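Local structure of sulfur carrier protein ThiS adenylyltransferase (Escherichia coli, 1ZUD) at residues A43-A48 with R70-T75. The protein catalyses the ATP-dependent adenylation of the C-terminal glycine carboxylate of the sulfur carrier protein ThiS, a step in thiamine biosynthesis. Numbering follows the deposited sequence. Where two conformers were deposited one is given.
Sequences AALYLA and RQILFT
Leu45, on helix 40-50, pushes its forked end between the side chains of Ile72 and Leu73, a compact example of how one leucine meets two consecutive loop residues by apolar contact. The two methyls of the fork are used differently. CD1 lies 3.7 Å from Ile72 CG1 and also 3.9 Å from Leu73 CD1, while CD2 meets Leu73 alone, 3.6 Å from its CD1. That same Leu73 methyl sits 3.6 Å from the branch carbon CG of Leu45, so it lies against both prongs and the base of the fork.

Ile72 and Leu73 form the middle of a type I turn from Gln71 to Phe74, closed by Phe74 N to Gln71 O at 3.2 Å, which presents both side chains to the helix. Their torsions then place the two ends on different parts of the leucine. Ile72 carries CG1 between its backbone N and carbonyl carbon (chi1 68°), with CD1 alongside the same Leu45 methyl; it has two conformers, and its torsion and distance hold for the one described, so this half of the contact is less certain. Leu73 holds CG opposite its backbone N (chi1 -175°), and its side chain runs past Leu45 in the reverse direction.

All three touching residues are buried. Ile72 also packs on Pro42 of the same helix and on Tyr46 of the second subunit, whereas Leu73 reaches Thr41 and Ser87, linking helix 40-50 to helix 83-94. Gln71 OE1 is hydrogen-bonded to the ATP-binding Lys83. The arrangement is consistent with a Rossmann-type domain of the HesA/MoeB/ThiF family; here helix 40-50, which follows what looks like the glycine-rich turn and the ATP-binding Gly38, packs against a loop that carries the ATP-binding Arg70.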
ATOM      1  N   ALA C  43       9.471   3.070  -4.400  1.00 23.30           N
ATOM      2  CA  ALA C  43       9.586   2.091  -5.488  1.00 23.91           C
ATOM      3  C   ALA C  43      11.058   1.744  -5.749  1.00 19.49           C
ATOM      4  O   ALA C  43      11.433   0.570  -5.906  1.00 25.04           O
ATOM      5  CB  ALA C  43       8.930   2.623  -6.787  1.00 28.90           C
ATOM      6  N   ALA C  44      11.914   2.743  -5.772  1.00 21.07           N
ATOM      7  CA  ALA C  44      13.323   2.451  -6.037  1.00 20.08           C
ATOM      8  C   ALA C  44      13.954   1.596  -4.891  1.00 23.40           C
ATOM      9  O   ALA C  44      14.721   0.666  -5.166  1.00 18.71           O
ATOM     10  CB  ALA C  44      14.117   3.774  -6.214  1.00 19.17           C
ATOM     11  N   LEU C  45      13.624   1.917  -3.638  1.00 22.41           N
ATOM     12  CA  LEU C  45      14.171   1.191  -2.483  1.00 21.20           C
ATOM     13  C   LEU C  45      13.791  -0.282  -2.603  1.00 21.51           C
ATOM     14  O   LEU C  45      14.622  -1.151  -2.434  1.00 22.39           O
ATOM     15  CB  LEU C  45      13.607   1.746  -1.151  1.00 19.79           C
ATOM     16  CG  LEU C  45      14.453   2.897  -0.576  1.00 29.80           C
ATOM     17  CD1 LEU C  45      13.602   3.765   0.366  1.00 25.90           C
ATOM     18  CD2 LEU C  45      15.733   2.322   0.089  1.00 22.97           C
ATOM     19  N   TYR C  46      12.516  -0.560  -2.857  1.00 19.37           N
ATOM     20  CA  TYR C  46      12.067  -1.965  -2.947  1.00 20.26           C
ATOM     21  C   TYR C  46      12.603  -2.694  -4.152  1.00 19.67           C
ATOM     22  O   TYR C  46      12.878  -3.914  -4.098  1.00 24.35           O
ATOM     23  CB  TYR C  46      10.525  -2.061  -2.923  1.00 18.02           C
ATOM     24  CG  TYR C  46       9.991  -1.870  -1.526  1.00 16.51           C
ATOM     25  CD1 TYR C  46       9.409  -0.646  -1.148  1.00 16.32           C
ATOM     26  CD2 TYR C  46      10.183  -2.856  -0.556  1.00 18.35           C
ATOM     27  CE1 TYR C  46       9.055  -0.396   0.171  1.00 18.57           C
ATOM     28  CE2 TYR C  46       9.794  -2.638   0.790  1.00 23.16           C
ATOM     29  CZ  TYR C  46       9.233  -1.390   1.134  1.00 18.97           C
ATOM     30  OH  TYR C  46       8.819  -1.158   2.420  1.00 22.46           O
ATOM     31  N   LEU C  47      12.696  -1.986  -5.267  1.00 21.09           N
ATOM     32  CA  LEU C  47      13.222  -2.602  -6.507  1.00 20.04           C
ATOM     33  C   LEU C  47      14.721  -2.895  -6.288  1.00 24.00           C
ATOM     34  O   LEU C  47      15.234  -3.950  -6.696  1.00 21.86           O
ATOM     35  CB  LEU C  47      12.963  -1.660  -7.681  0.70 23.85           C
ATOM     36  CG  LEU C  47      11.800  -2.038  -8.650  0.70 23.73           C
ATOM     37  CD1 LEU C  47      10.959  -3.247  -8.209  0.70 12.09           C
ATOM     38  CD2 LEU C  47      10.968  -0.809  -8.880  0.70 21.79           C
ATOM     39  N   ALA C  48      15.431  -1.968  -5.648  1.00 20.95           N
ATOM     40  CA  ALA C  48      16.852  -2.242  -5.345  1.00 23.41           C
ATOM     41  C   ALA C  48      16.969  -3.455  -4.399  1.00 24.60           C
ATOM     42  O   ALA C  48      17.827  -4.345  -4.588  1.00 25.33           O
ATOM     43  CB  ALA C  48      17.502  -1.036  -4.682  1.00 22.30           C
ATOM     44  N   ARG C  70       7.789  12.705   3.028  1.00 23.26           N
ATOM     45  CA  ARG C  70       7.296  11.548   2.240  1.00 27.35           C
ATOM     46  C   ARG C  70       8.321  10.884   1.367  1.00 26.78           C
ATOM     47  O   ARG C  70       8.081   9.810   0.831  1.00 33.78           O
ATOM     48  CB  ARG C  70       6.079  11.979   1.360  1.00 25.51           C
ATOM     49  CG  ARG C  70       6.396  13.022   0.309  1.00 26.55           C
ATOM     50  CD  ARG C  70       5.160  13.778  -0.191  1.00 29.83           C
ATOM     51  NE  ARG C  70       5.563  14.892  -1.060  1.00 26.88           N
ATOM     52  CZ  ARG C  70       6.187  15.972  -0.610  1.00 34.81           C
ATOM     53  NH1 ARG C  70       6.444  16.092   0.697  1.00 38.25           N
ATOM     54  NH2 ARG C  70       6.622  16.896  -1.459  1.00 39.79           N
ATOM     55  N   GLN C  71       9.470  11.521   1.175  1.00 24.62           N
ATOM     56  CA  GLN C  71      10.503  10.953   0.294  1.00 22.86           C
ATOM     57  C   GLN C  71      11.564  10.337   1.192  1.00 25.99           C
ATOM     58  O   GLN C  71      12.615  10.958   1.445  1.00 29.39           O
ATOM     59  CB  GLN C  71      11.042  12.072  -0.580  1.00 22.32           C
ATOM     60  CG  GLN C  71       9.862  12.640  -1.467  1.00 25.79           C
ATOM     61  CD  GLN C  71      10.210  13.839  -2.299  1.00 26.33           C
ATOM     62  OE1 GLN C  71      11.376  14.100  -2.590  1.00 27.91           O
ATOM     63  NE2 GLN C  71       9.180  14.548  -2.755  1.00 28.00           N
ATOM     64  N   ILE C  72      11.249   9.115   1.631  1.00 26.84           N
ATOM     65  CA  ILE C  72      11.981   8.291   2.604  1.00 31.67           C
ATOM     66  C   ILE C  72      13.385   7.827   2.321  1.00 31.73           C
ATOM     67  O   ILE C  72      14.032   7.234   3.193  1.00 32.12           O
ATOM     68  CB  ILE C  72      11.162   7.030   2.981  0.50 32.00           C
ATOM     69  CG1 ILE C  72      11.076   6.093   1.768  0.50 33.98           C
ATOM     70  CG2 ILE C  72       9.778   7.435   3.484  0.50 32.84           C
ATOM     71  CD1 ILE C  72      10.215   4.878   2.000  0.50 36.10           C
ATOM     72  N   LEU C  73      13.861   8.072   1.116  1.00 30.76           N
ATOM     73  CA  LEU C  73      15.202   7.689   0.745  1.00 30.06           C
ATOM     74  C   LEU C  73      16.201   8.780   1.158  1.00 26.52           C
ATOM     75  O   LEU C  73      17.373   8.492   1.311  1.00 29.45           O
ATOM     76  CB  LEU C  73      15.259   7.505  -0.771  1.00 28.29           C
ATOM     77  CG  LEU C  73      16.498   6.996  -1.488  1.00 34.50           C
ATOM     78  CD1 LEU C  73      16.819   5.621  -0.820  1.00 24.20           C
ATOM     79  CD2 LEU C  73      16.231   6.819  -3.065  1.00 23.26           C
ATOM     80  N   PHE C  74      15.722  10.011   1.353  1.00 24.30           N
ATOM     81  CA  PHE C  74      16.570  11.168   1.651  1.00 26.23           C
ATOM     82  C   PHE C  74      16.705  11.548   3.140  1.00 27.80           C
ATOM     83  O   PHE C  74      15.941  11.096   3.950  1.00 24.21           O
ATOM     84  CB  PHE C  74      16.027  12.371   0.871  1.00 25.72           C
ATOM     85  CG  PHE C  74      15.739  12.057  -0.574  1.00 23.95           C
ATOM     86  CD1 PHE C  74      14.554  12.432  -1.156  1.00 25.98           C
ATOM     87  CD2 PHE C  74      16.702  11.397  -1.355  1.00 27.54           C
ATOM     88  CE1 PHE C  74      14.316  12.152  -2.519  1.00 25.42           C
ATOM     89  CE2 PHE C  74      16.483  11.121  -2.697  1.00 28.70           C
ATOM     90  CZ  PHE C  74      15.278  11.505  -3.275  1.00 20.65           C
ATOM     91  N   THR C  75      17.696  12.357   3.494  1.00 24.02           N
ATOM     92  CA  THR C  75      17.817  12.760   4.887  1.00 26.61           C
ATOM     93  C   THR C  75      18.127  14.249   4.958  1.00 28.76           C
ATOM     94  O   THR C  75      18.311  14.935   3.937  1.00 28.06           O
ATOM     95  CB  THR C  75      18.938  11.994   5.629  1.00 27.84           C
ATOM     96  OG1 THR C  75      20.201  12.408   5.128  1.00 30.97           O
ATOM     97  CG2 THR C  75      18.796  10.496   5.449  1.00 30.90           C
TER